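Side-chain contacts in SM80.1 Vicilin (Solanum melongena, PDB 5VF5), which probably serves as a 7S vicilin seed storage protein built on two cupin domains, and binds a copper(II) ion: residues 218-223 and 349-354; 240-245 and 261-266; 319-322 and 328-331. All coordinates share one frame; numbering follows the deposited sequence. Where two conformers were deposited one is given.

Interaction 1: 218-223 and 349-354. With ACT (acetate ion), chain C.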
ATOM      1  N   PRO A 218      -4.503   5.221 -18.679  1.00 22.53           N
ATOM      2  CA  PRO A 218      -4.478   3.952 -17.926  1.00 21.64           C
ATOM      3  C   PRO A 218      -3.912   2.792 -18.771  1.00 20.72           C
ATOM      4  O   PRO A 218      -4.038   2.813 -20.003  1.00 22.71           O
ATOM      5  CB  PRO A 218      -5.941   3.684 -17.624  1.00 23.51           C
ATOM      6  CG  PRO A 218      -6.673   4.950 -17.872  1.00 31.21           C
ATOM      7  CD  PRO A 218      -5.847   5.825 -18.746  1.00 24.72           C
ATOM      8  N   GLN A 219      -3.309   1.804 -18.137  1.00 19.99           N
ATOM      9  CA  GLN A 219      -2.983   0.567 -18.843  1.00 19.43           C
ATOM     10  C   GLN A 219      -4.220  -0.107 -19.397  1.00 22.30           C
ATOM     11  O   GLN A 219      -4.227  -0.588 -20.564  1.00 27.30           O
ATOM     12  CB  GLN A 219      -2.263  -0.413 -17.972  1.00 21.65           C
ATOM     13  CG  GLN A 219      -1.926  -1.666 -18.760  1.00 24.30           C
ATOM     14  CD  GLN A 219      -1.019  -2.593 -18.028  1.00 23.15           C
ATOM     15  OE1 GLN A 219      -0.892  -2.520 -16.818  1.00 27.71           O
ATOM     16  NE2 GLN A 219      -0.362  -3.492 -18.786  1.00 30.97           N
ATOM     17  N   PHE A 220      -5.249  -0.229 -18.532  0.70 17.86           N
ATOM     18  CA  PHE A 220      -6.567  -0.842 -18.861  0.70 16.75           C
ATOM     19  C   PHE A 220      -7.607   0.192 -18.449  0.70 18.25           C
ATOM     20  O   PHE A 220      -7.517   0.736 -17.355  0.70 19.07           O
ATOM     21  CB  PHE A 220      -6.830  -2.173 -18.112  0.70 13.44           C
ATOM     22  CG  PHE A 220      -5.756  -3.196 -18.331  0.70 14.77           C
ATOM     23  CD1 PHE A 220      -5.578  -3.772 -19.589  0.70 16.70           C
ATOM     24  CD2 PHE A 220      -4.906  -3.605 -17.289  0.70 15.44           C
ATOM     25  CE1 PHE A 220      -4.590  -4.717 -19.820  0.70 16.47           C
ATOM     26  CE2 PHE A 220      -3.908  -4.541 -17.539  0.70 18.06           C
ATOM     27  CZ  PHE A 220      -3.731  -5.085 -18.810  0.70 17.43           C
ATOM     28  N   GLY A 221      -8.568   0.526 -19.312  1.00 16.22           N
ATOM     29  CA  GLY A 221      -9.610   1.374 -18.862  1.00 15.31           C
ATOM     30  C   GLY A 221     -10.785   1.283 -19.755  1.00 15.44           C
ATOM     31  O   GLY A 221     -10.698   0.778 -20.878  1.00 17.44           O
ATOM     32  N   SER A 222     -11.889   1.742 -19.202  1.00 13.85           N
ATOM     33  CA  SER A 222     -13.121   1.894 -19.935  1.00 15.16           C
ATOM     34  C   SER A 222     -13.963   2.959 -19.254  1.00 15.80           C
ATOM     35  O   SER A 222     -13.516   3.586 -18.278  1.00 18.51           O
ATOM     36  CB  SER A 222     -13.894   0.602 -19.928  1.00 15.00           C
ATOM     37  OG  SER A 222     -14.469   0.398 -18.655  1.00 17.50           O
ATOM     38  N   ARG A 223     -15.188   3.168 -19.730  1.00 19.14           N
ATOM     39  CA  ARG A 223     -15.998   4.167 -19.064  1.00 19.94           C
ATOM     40  C   ARG A 223     -16.386   3.784 -17.632  1.00 21.23           C
ATOM     41  O   ARG A 223     -16.929   4.626 -16.932  1.00 26.13           O
ATOM     42  CB  ARG A 223     -17.236   4.512 -19.881  1.00 29.40           C
ATOM     43  CG  ARG A 223     -18.290   3.435 -19.989  1.00 35.22           C
ATOM     44  CD  ARG A 223     -19.323   3.928 -21.021  1.00 45.12           C
ATOM     45  NE  ARG A 223     -20.434   3.010 -21.259  1.00 58.60           N
ATOM     46  CZ  ARG A 223     -21.653   3.085 -20.710  1.00 68.56           C
ATOM     47  NH1 ARG A 223     -22.572   2.172 -21.036  1.00 78.68           N
ATOM     48  NH2 ARG A 223     -21.977   4.044 -19.837  1.00 80.35           N
ATOM     49  N   ASN A 349       4.904  -9.972 -14.061  1.00 14.13           N
ATOM     50  CA  ASN A 349       3.469 -10.165 -13.821  1.00 11.44           C
ATOM     51  C   ASN A 349       2.626  -9.660 -14.980  1.00 11.81           C
ATOM     52  O   ASN A 349       2.878  -8.564 -15.524  1.00 16.35           O
ATOM     53  CB  ASN A 349       3.009  -9.451 -12.571  1.00 11.92           C
ATOM     54  CG  ASN A 349       1.552  -9.786 -12.220  1.00 10.20           C
ATOM     55  OD1 ASN A 349       1.233 -10.946 -11.886  1.00 10.42           O
ATOM     56  ND2 ASN A 349       0.653  -8.775 -12.325  1.00 11.84           N
ATOM     57  N   ARG A 350       1.605 -10.430 -15.325  1.00 12.10           N
ATOM     58  CA  ARG A 350       0.621  -9.980 -16.285  0.50 13.20           C
ATOM     59  C   ARG A 350      -0.795 -10.230 -15.746  1.00 11.50           C
ATOM     60  O   ARG A 350      -1.067 -11.206 -15.008  1.00 12.07           O
ATOM     61  CB  ARG A 350       0.849 -10.610 -17.653  0.50 13.72           C
ATOM     62  CG  ARG A 350       2.227 -10.332 -18.257  0.50 13.03           C
ATOM     63  CD  ARG A 350       2.446  -8.869 -18.646  0.50 14.31           C
ATOM     64  NE  ARG A 350       3.721  -8.646 -19.364  0.50 20.17           N
ATOM     65  CZ  ARG A 350       4.876  -8.335 -18.788  0.50 20.53           C
ATOM     66  NH1 ARG A 350       4.962  -8.153 -17.466  0.50 22.65           N
ATOM     67  NH2 ARG A 350       5.948  -8.169 -19.556  0.50 25.41           N
ATOM     68  N   LYS A 351      -1.672  -9.282 -16.065  1.00 11.32           N
ATOM     69  CA  LYS A 351      -3.104  -9.391 -15.830  1.00 11.84           C
ATOM     70  C   LYS A 351      -3.718 -10.245 -16.914  1.00 13.17           C
ATOM     71  O   LYS A 351      -3.452 -10.035 -18.104  1.00 19.61           O
ATOM     72  CB  LYS A 351      -3.814  -8.050 -15.875  1.00 15.40           C
ATOM     73  CG  LYS A 351      -3.487  -7.127 -14.761  1.00 21.36           C
ATOM     74  CD  LYS A 351      -4.576  -7.134 -13.771  1.00 21.63           C
ATOM     75  CE  LYS A 351      -4.403  -6.191 -12.586  1.00 15.28           C
ATOM     76  NZ  LYS A 351      -3.099  -6.376 -11.884  1.00 13.44           N
ATOM     77  N   ASN A 352      -4.524 -11.211 -16.510  1.00 10.18           N
ATOM     78  CA  ASN A 352      -5.242 -12.110 -17.399  0.60 10.25           C
ATOM     79  C   ASN A 352      -6.720 -11.954 -17.146  1.00  9.41           C
ATOM     80  O   ASN A 352      -7.237 -12.418 -16.095  1.00 10.84           O
ATOM     81  CB  ASN A 352      -4.856 -13.554 -17.088  0.60 12.28           C
ATOM     82  CG  ASN A 352      -3.431 -13.871 -17.466  0.60 12.89           C
ATOM     83  OD1 ASN A 352      -3.175 -14.449 -18.515  0.60 15.24           O
ATOM     84  ND2 ASN A 352      -2.489 -13.458 -16.621  0.60 12.70           N
ATOM     85  N   PHE A 353      -7.453 -11.332 -18.065  1.00  9.46           N
ATOM     86  CA  PHE A 353      -8.881 -11.148 -17.904  1.00 10.17           C
ATOM     87  C   PHE A 353      -9.613 -12.382 -18.385  1.00 10.18           C
ATOM     88  O   PHE A 353      -9.173 -13.083 -19.291  1.00 11.70           O
ATOM     89  CB  PHE A 353      -9.342  -9.891 -18.662  1.00 10.23           C
ATOM     90  CG  PHE A 353      -9.014  -8.644 -17.921  1.00 11.18           C
ATOM     91  CD1 PHE A 353      -7.760  -8.039 -18.050  1.00 11.56           C
ATOM     92  CD2 PHE A 353      -9.908  -8.136 -16.978  1.00 11.23           C
ATOM     93  CE1 PHE A 353      -7.440  -6.918 -17.314  1.00 13.24           C
ATOM     94  CE2 PHE A 353      -9.562  -7.036 -16.210  1.00 13.84           C
ATOM     95  CZ  PHE A 353      -8.334  -6.433 -16.391  1.00 13.50           C
ATOM     96  N   LEU A 354     -10.703 -12.686 -17.678  1.00  9.86           N
ATOM     97  CA  LEU A 354     -11.440 -13.922 -17.858  1.00  9.72           C
ATOM     98  C   LEU A 354     -12.786 -13.747 -18.563  1.00  9.71           C
ATOM     99  O   LEU A 354     -13.496 -14.739 -18.808  1.00 11.13           O
ATOM    100  CB  LEU A 354     -11.640 -14.548 -16.485  1.00 10.45           C
ATOM    101  CG  LEU A 354     -10.328 -14.936 -15.800  1.00 10.98           C
ATOM    102  CD1 LEU A 354     -10.576 -15.195 -14.308  1.00 11.47           C
ATOM    103  CD2 LEU A 354      -9.711 -16.135 -16.460  1.00 12.91           C
TER
HETATM  104  C   ACT C 502      -4.320  -5.732  -8.804  1.00 13.12           C
HETATM  105  O   ACT C 502      -3.234  -5.315  -9.313  1.00 14.90           O
HETATM  106  OXT ACT C 502      -4.732  -6.887  -9.052  1.00 12.25           O
HETATM  107  CH3 ACT C 502      -5.186  -4.870  -7.918  1.00 14.38           C

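Interaction 2: 240-245 and 261-266. With ACT (acetate ion), chain C.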
ATOM      1  N   ASP A 240      14.642  -3.538  -6.705  1.00 17.52           N
ATOM      2  CA  ASP A 240      15.249  -4.221  -5.557  1.00 19.69           C
ATOM      3  C   ASP A 240      14.238  -4.981  -4.694  1.00 18.17           C
ATOM      4  O   ASP A 240      14.496  -6.094  -4.281  1.00 20.31           O
ATOM      5  CB  ASP A 240      16.127  -3.274  -4.711  1.00 24.15           C
ATOM      6  CG  ASP A 240      15.452  -1.949  -4.325  1.00 34.45           C
ATOM      7  OD1 ASP A 240      14.226  -1.714  -4.543  1.00 29.88           O
ATOM      8  OD2 ASP A 240      16.199  -1.079  -3.776  1.00 36.34           O
ATOM      9  N   LEU A 241      13.088  -4.363  -4.441  1.00 15.20           N
ATOM     10  CA  LEU A 241      12.005  -4.991  -3.729  1.00 15.46           C
ATOM     11  C   LEU A 241      11.186  -5.918  -4.631  1.00 14.93           C
ATOM     12  O   LEU A 241      10.458  -6.729  -4.129  1.00 15.88           O
ATOM     13  CB  LEU A 241      11.106  -3.928  -3.155  1.00 15.64           C
ATOM     14  CG  LEU A 241      11.626  -3.181  -1.947  1.00 16.89           C
ATOM     15  CD1 LEU A 241      10.678  -2.044  -1.629  1.00 21.37           C
ATOM     16  CD2 LEU A 241      11.705  -4.118  -0.767  1.00 21.47           C
ATOM     17  N   ASP A 242      11.316  -5.764  -5.943  1.00 15.96           N
ATOM     18  CA  ASP A 242      10.520  -6.453  -6.942  1.00 14.15           C
ATOM     19  C   ASP A 242       9.046  -6.211  -6.668  1.00 12.54           C
ATOM     20  O   ASP A 242       8.239  -7.131  -6.629  1.00 14.47           O
ATOM     21  CB  ASP A 242      10.865  -7.934  -7.046  1.00 14.64           C
ATOM     22  CG  ASP A 242      10.246  -8.583  -8.251  1.00 15.52           C
ATOM     23  OD1 ASP A 242       9.914  -7.854  -9.227  1.00 16.22           O
ATOM     24  OD2 ASP A 242      10.081  -9.816  -8.234  1.00 18.54           O
ATOM     25  N   ALA A 243       8.727  -4.941  -6.512  1.00 12.27           N
ATOM     26  CA  ALA A 243       7.387  -4.493  -6.157  1.00 12.42           C
ATOM     27  C   ALA A 243       6.763  -3.635  -7.251  1.00 12.89           C
ATOM     28  O   ALA A 243       7.463  -2.976  -8.020  1.00 16.61           O
ATOM     29  CB  ALA A 243       7.399  -3.765  -4.830  1.00 16.48           C
ATOM     30  N   ALA A 244       5.450  -3.601  -7.278  1.00 12.02           N
ATOM     31  CA  ALA A 244       4.685  -2.697  -8.090  1.00 11.96           C
ATOM     32  C   ALA A 244       3.747  -1.900  -7.223  1.00 10.43           C
ATOM     33  O   ALA A 244       3.362  -2.342  -6.115  1.00 11.48           O
ATOM     34  CB  ALA A 244       3.889  -3.445  -9.116  1.00 12.38           C
ATOM     35  N   VAL A 245       3.297  -0.775  -7.750  1.00 11.12           N
ATOM     36  CA  VAL A 245       2.241   0.006  -7.116  1.00 10.32           C
ATOM     37  C   VAL A 245       1.140   0.205  -8.138  1.00 12.05           C
ATOM     38  O   VAL A 245       1.381   0.794  -9.191  1.00 12.25           O
ATOM     39  CB  VAL A 245       2.707   1.373  -6.575  1.00 11.99           C
ATOM     40  CG1 VAL A 245       1.551   2.080  -5.927  1.00 13.88           C
ATOM     41  CG2 VAL A 245       3.917   1.199  -5.677  1.00 14.19           C
ATOM     42  N   ASN A 261      -3.835 -12.308 -11.598  1.00  9.34           N
ATOM     43  CA  ASN A 261      -2.431 -11.936 -11.798  1.00  9.00           C
ATOM     44  C   ASN A 261      -1.604 -13.196 -11.974  1.00  8.90           C
ATOM     45  O   ASN A 261      -1.718 -14.143 -11.217  1.00 10.43           O
ATOM     46  CB  ASN A 261      -1.944 -11.155 -10.598  1.00  9.30           C
ATOM     47  CG  ASN A 261      -2.525  -9.776 -10.553  1.00 10.40           C
ATOM     48  OD1 ASN A 261      -2.283  -8.985 -11.476  1.00 11.57           O
ATOM     49  ND2 ASN A 261      -3.297  -9.472  -9.504  1.00  9.48           N
ATOM     50  N   SER A 262      -0.743 -13.203 -12.976  1.00  9.47           N
ATOM     51  CA  SER A 262       0.020 -14.383 -13.304  1.00  9.50           C
ATOM     52  C   SER A 262       0.984 -14.838 -12.230  1.00  9.89           C
ATOM     53  O   SER A 262       1.117 -16.019 -11.998  1.00 11.97           O
ATOM     54  CB  SER A 262       0.740 -14.190 -14.644  1.00 10.57           C
ATOM     55  OG  SER A 262       1.767 -13.218 -14.560  1.00 11.56           O
ATOM     56  N   ARG A 263       1.690 -13.893 -11.607  1.00  9.73           N
ATOM     57  CA  ARG A 263       2.686 -14.248 -10.581  1.00 11.04           C
ATOM     58  C   ARG A 263       2.738 -13.391  -9.338  1.00 10.98           C
ATOM     59  O   ARG A 263       3.285 -13.838  -8.339  1.00 11.92           O
ATOM     60  CB  ARG A 263       4.064 -14.365 -11.163  1.00 14.93           C
ATOM     61  CG  ARG A 263       4.607 -13.147 -11.742  1.00 15.96           C
ATOM     62  CD  ARG A 263       6.118 -13.376 -12.035  1.00 17.85           C
ATOM     63  NE  ARG A 263       7.021 -13.231 -10.896  1.00 18.08           N
ATOM     64  CZ  ARG A 263       7.729 -14.163 -10.253  1.00 18.27           C
ATOM     65  NH1 ARG A 263       7.602 -15.477 -10.512  1.00 19.34           N
ATOM     66  NH2 ARG A 263       8.549 -13.785  -9.274  1.00 22.76           N
ATOM     67  N   SER A 264       2.124 -12.207  -9.379  1.00  9.50           N
ATOM     68  CA  SER A 264       2.255 -11.260  -8.315  1.00 10.66           C
ATOM     69  C   SER A 264       1.112 -11.345  -7.332  1.00 10.70           C
ATOM     70  O   SER A 264      -0.032 -11.308  -7.726  1.00 13.11           O
ATOM     71  CB  SER A 264       2.378  -9.850  -8.886  1.00 11.24           C
ATOM     72  OG  SER A 264       2.464  -8.837  -7.880  1.00 12.39           O
ATOM     73  N   THR A 265       1.453 -11.471  -6.065  1.00 10.43           N
ATOM     74  CA  THR A 265       0.475 -11.345  -4.988  1.00  9.68           C
ATOM     75  C   THR A 265       0.247  -9.860  -4.726  1.00 10.37           C
ATOM     76  O   THR A 265       1.202  -9.060  -4.740  1.00 12.26           O
ATOM     77  CB  THR A 265       1.021 -12.000  -3.704  1.00 10.18           C
ATOM     78  OG1 THR A 265       1.146 -13.401  -3.913  1.00 12.34           O
ATOM     79  CG2 THR A 265       0.133 -11.766  -2.502  1.00  9.72           C
ATOM     80  N   ARG A 266      -1.013  -9.478  -4.536  1.00  9.66           N
ATOM     81  CA  ARG A 266      -1.389  -8.080  -4.343  1.00  9.85           C
ATOM     82  C   ARG A 266      -1.909  -7.823  -2.966  1.00  9.77           C
ATOM     83  O   ARG A 266      -2.684  -8.606  -2.446  1.00 12.26           O
ATOM     84  CB  ARG A 266      -2.408  -7.647  -5.404  1.00 12.23           C
ATOM     85  CG  ARG A 266      -1.893  -7.849  -6.850  1.00 14.04           C
ATOM     86  CD  ARG A 266      -1.096  -6.601  -7.290  1.00 18.46           C
ATOM     87  NE  ARG A 266       0.067  -6.895  -8.041  1.00 22.96           N
ATOM     88  CZ  ARG A 266       0.456  -6.255  -9.100  1.00 15.49           C
ATOM     89  NH1 ARG A 266      -0.334  -5.319  -9.661  1.00 18.35           N
ATOM     90  NH2 ARG A 266       1.622  -6.546  -9.591  1.00 17.60           N
TER
HETATM   91  C   ACT C 502      -4.320  -5.732  -8.804  1.00 13.12           C
HETATM   92  O   ACT C 502      -3.234  -5.315  -9.313  1.00 14.90           O
HETATM   93  OXT ACT C 502      -4.732  -6.887  -9.052  1.00 12.25           O
HETATM   94  CH3 ACT C 502      -5.186  -4.870  -7.918  1.00 14.38           C
HETATM   95  O   HOH W   1       9.245 -11.264 -10.193  1.00 22.15           O

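Interaction 3: 319-322 and 328-331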
ATOM      1  N   LEU A 319      -7.250  -6.410   1.322  1.00 10.15           N
ATOM      2  CA  LEU A 319      -7.419  -7.741   0.806  1.00  9.66           C
ATOM      3  C   LEU A 319      -6.115  -8.186   0.183  1.00  9.85           C
ATOM      4  O   LEU A 319      -5.580  -7.467  -0.658  1.00 10.52           O
ATOM      5  CB  LEU A 319      -8.504  -7.803  -0.254  1.00 10.41           C
ATOM      6  CG  LEU A 319      -8.849  -9.187  -0.783  1.00 11.11           C
ATOM      7  CD1 LEU A 319      -9.438 -10.124   0.261  1.00 12.21           C
ATOM      8  CD2 LEU A 319      -9.788  -9.079  -1.968  1.00 12.30           C
ATOM      9  N   VAL A 320      -5.659  -9.384   0.513  1.00  9.59           N
ATOM     10  CA  VAL A 320      -4.514  -9.980  -0.144  1.00  9.59           C
ATOM     11  C   VAL A 320      -5.077 -10.881  -1.264  1.00  9.64           C
ATOM     12  O   VAL A 320      -5.891 -11.766  -1.003  1.00 11.04           O
ATOM     13  CB  VAL A 320      -3.647 -10.781   0.831  1.00 10.53           C
ATOM     14  CG1 VAL A 320      -2.558 -11.520   0.077  1.00 11.72           C
ATOM     15  CG2 VAL A 320      -3.081  -9.862   1.911  1.00 11.61           C
ATOM     16  N   ILE A 321      -4.626 -10.648  -2.487  1.00  9.91           N
ATOM     17  CA  ILE A 321      -5.006 -11.479  -3.618  1.00 10.07           C
ATOM     18  C   ILE A 321      -3.780 -12.335  -3.963  1.00  9.50           C
ATOM     19  O   ILE A 321      -2.828 -11.806  -4.601  1.00 10.65           O
ATOM     20  CB  ILE A 321      -5.388 -10.646  -4.870  1.00 11.57           C
ATOM     21  CG1 ILE A 321      -6.346  -9.469  -4.521  1.00 12.34           C
ATOM     22  CG2 ILE A 321      -5.980 -11.612  -5.921  1.00 11.98           C
ATOM     23  CD1 ILE A 321      -6.521  -8.531  -5.695  1.00 13.77           C
ATOM     24  N   PRO A 322      -3.783 -13.628  -3.616  1.00  9.58           N
ATOM     25  CA  PRO A 322      -2.641 -14.448  -4.009  1.00 10.43           C
ATOM     26  C   PRO A 322      -2.544 -14.561  -5.548  1.00  8.82           C
ATOM     27  O   PRO A 322      -3.564 -14.481  -6.256  1.00  9.54           O
ATOM     28  CB  PRO A 322      -2.957 -15.811  -3.394  1.00 12.71           C
ATOM     29  CG  PRO A 322      -3.962 -15.537  -2.362  1.00 13.85           C
ATOM     30  CD  PRO A 322      -4.760 -14.369  -2.806  1.00 11.10           C
ATOM     31  N   THR A 328     -12.854 -10.683  -8.690  1.00 10.77           N
ATOM     32  CA  THR A 328     -13.655  -9.572  -9.189  1.00 11.09           C
ATOM     33  C   THR A 328     -14.025  -8.677  -8.030  1.00 10.08           C
ATOM     34  O   THR A 328     -14.181  -9.133  -6.877  1.00 11.65           O
ATOM     35  CB  THR A 328     -14.905 -10.050  -9.971  1.00 11.97           C
ATOM     36  OG1 THR A 328     -15.597  -8.939 -10.537  1.00 13.00           O
ATOM     37  CG2 THR A 328     -15.862 -10.785  -9.070  1.00 11.73           C
ATOM     38  N   PHE A 329     -14.191  -7.411  -8.333  1.00 10.70           N
ATOM     39  CA  PHE A 329     -14.690  -6.386  -7.404  1.00 10.90           C
ATOM     40  C   PHE A 329     -15.872  -5.688  -8.067  1.00 11.27           C
ATOM     41  O   PHE A 329     -15.787  -5.308  -9.228  1.00 11.36           O
ATOM     42  CB  PHE A 329     -13.652  -5.328  -7.084  1.00 11.20           C
ATOM     43  CG  PHE A 329     -12.394  -5.844  -6.457  1.00 11.58           C
ATOM     44  CD1 PHE A 329     -11.326  -6.245  -7.237  1.00 12.53           C
ATOM     45  CD2 PHE A 329     -12.251  -5.894  -5.078  1.00 12.97           C
ATOM     46  CE1 PHE A 329     -10.139  -6.690  -6.650  1.00 13.03           C
ATOM     47  CE2 PHE A 329     -11.091  -6.328  -4.483  1.00 13.39           C
ATOM     48  CZ  PHE A 329     -10.029  -6.737  -5.267  1.00 13.29           C
ATOM     49  N   ILE A 330     -16.914  -5.437  -7.289  1.00 11.65           N
ATOM     50  CA  ILE A 330     -18.132  -4.808  -7.743  1.00 12.92           C
ATOM     51  C   ILE A 330     -18.340  -3.591  -6.799  1.00 12.57           C
ATOM     52  O   ILE A 330     -18.541  -3.743  -5.589  1.00 14.01           O
ATOM     53  CB  ILE A 330     -19.361  -5.744  -7.613  1.00 13.98           C
ATOM     54  CG1 ILE A 330     -19.196  -6.974  -8.515  0.50 16.69           C
ATOM     55  CG2 ILE A 330     -20.612  -4.986  -7.998  0.50 16.13           C
ATOM     56  CD1 ILE A 330     -18.523  -8.137  -7.808  0.50 19.01           C
ATOM     57  N   ALA A 331     -18.253  -2.399  -7.354  1.00 12.14           N
ATOM     58  CA  ALA A 331     -18.507  -1.175  -6.628  1.00 13.40           C
ATOM     59  C   ALA A 331     -19.933  -1.134  -6.156  1.00 15.74           C
ATOM     60  O   ALA A 331     -20.873  -1.548  -6.851  1.00 18.09           O
ATOM     61  CB  ALA A 331     -18.180   0.035  -7.479  1.00 14.74           C
TER

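Interaction 1: 218-223 and 349-354
Lys-351 lays the base of its side chain against the ring of Phe-220. Its CB lies 3.9 Å from Phe-220 CE2 and 4.2 Å from Phe-220 CZ. CG is anti to the carbonyl carbon (chi1 -68°), and it comes closest, 3.8 Å from CE2 of Phe-220. The approach to the ring is oblique. The chain then bends at chi2 (-102°), and its end leads away from strand 220-222. CE of Lys-351 lies 3.6 Å from both the O and OXT atoms of a bound acetate, probably from the crystallisation liquor. NZ gives a hydrogen bond of 2.8 Å to the acetate O atom, and Asn-261 OD1 is a second partner of NZ. Strand 220-222 is an outermost strand of one sheet of the C-terminal cupin fold within the chain, and strand 351-353 pairs with strand 254-261 of another. The contact thus links two sheets through side chains. Gln-219 and Phe-220 form a classic beta bulge opposite Phe-227. Gln-219 CG sits over one face of the Phe-220 ring. Phe-353 meets the opposite face with its edge, in a T-shaped pair with centroids 5.4 Å apart and planes at 69°. The closest atoms of that pair are Phe-353 CE1 and Phe-220 CD2, at 4.2 Å. Phe-220 was modelled in two conformers, and its contacts hold for the one described. Tyr-391 packs against both phenylalanine rings.

Interaction 2: 240-245 and 261-266
Arg-266 NH2 touches the methyl group of Ala-244, with NH2 3.9 Å from CB. The Arg-266 chain bends at chi2 (-87°) and chi3 (140°), turning its guanidinium to Ala-244 and Ser-264. A second point of contact is polar. Asp-242 OD2 and Arg-263 NH2 are 4.4 Å apart, too far for a salt bridge. A water bridges them, donating to Asp-242 OD2 at 2.6 Å and accepting a weak hydrogen bond from Arg-263 NH2 at 2.8 Å. The next shell fixes these groups. Ser-264 OG is gripped side-on by Arg-266, from NE at 3.1 Å and from NH2 at 3.0 Å. The hydroxyl oxygen lies in the guanidinium plane, which should hold that group's rotation. Ser-264 OG is also hydrogen-bonded to Ile-344 O. Arg-266 NH1 makes a salt bridge to Glu-229 and a 2.9 Å hydrogen bond to acetate O. Asn-261 ND2 holds acetate OXT at 3.0 Å, nearly straight (170°). Asp-242 OD1 accepts from Met-347 N, and Arg-263 NE donates to Asn-345 O. The Ala-244 to Arg-266 contact spans strand 337-344 of one antiparallel sheet. It belongs to the C-terminal cupin barrel, where this acetate, probably from the crystallisation liquor and also held by Lys-351 and Tyr-259, may mark an interior pocket.

Interaction 3: 319-322 and 328-331
Leu-319 and Ile-321 close on the far end of the Phe-329 ring. CD2 of Leu-319 lies 3.9 Å from Phe-329 CE2, and only a little farther from CZ. This methyl comes in obliquely. The Ile-321 side chain and the ring come at each other from opposite directions, and CD1 meets the ring edge, near its plane. It lies 4.0 Å from Phe-329 CZ and 4.2 Å from CE1 of the same ring. Atoms CE1, CE2 and CZ of Phe-329 thus carry the whole contact on their side. Leu-319 has CG anti to its backbone nitrogen (chi1 -175°). In Ile-321, chi2 near 180° (170°) extends CD1 away from the backbone to the ring edge.

The backbones, by contrast, stand well apart. The CA atoms of Leu-319 and Phe-329 are 11.1 Å from each other, and those of Ile-321 and Thr-328 are 10.5 Å apart. There is no hydrogen bond between these two segments. Leu-319 makes backbone hydrogen bonds with Val-268 in one sheet, Phe-329 with Val-256 in the other. Met-248 and Ile-250 of strand 243-250 also touch the Phe-329 side chain. All three touching residues are buried, while Pro-322, next in the chain after Ile-321, is partly exposed. The Ile-321 side chain lies about 4 Å from a bound acetate, probably from the crystallisation liquor, which may mark a pocket, and about 9 Å from the copper ion.

The two strands face each other across the interior of the C-terminal cupin barrel. The contact is wholly apolar. Its cohesion probably comes from dispersion and from keeping apolar groups away from water.

Overall arrangement
All three contacts lie in the second cupin domain. Their centres form a rough triangle, 14 to 15 Å on a side. Interaction 1 joins residues far apart in sequence, and both other contacts fall within the chain between its segments. Interaction 2 closes before interaction 3 opens. Interactions 1 and 2 meet at the acetate and through the backbone of Arg-350 and Ser-262. Interactions 2 and 3 meet through neighbouring strands 265-272 and 318-321, where Arg-266 O accepts from Ile-321 N. Interactions 1 and 3 do not touch, their nearest atoms being about 7 Å apart. Interactions 1 and 3 tie different sheets together, while interaction 2 works within one. Together they knit the C-terminal cupin barrel around its interior.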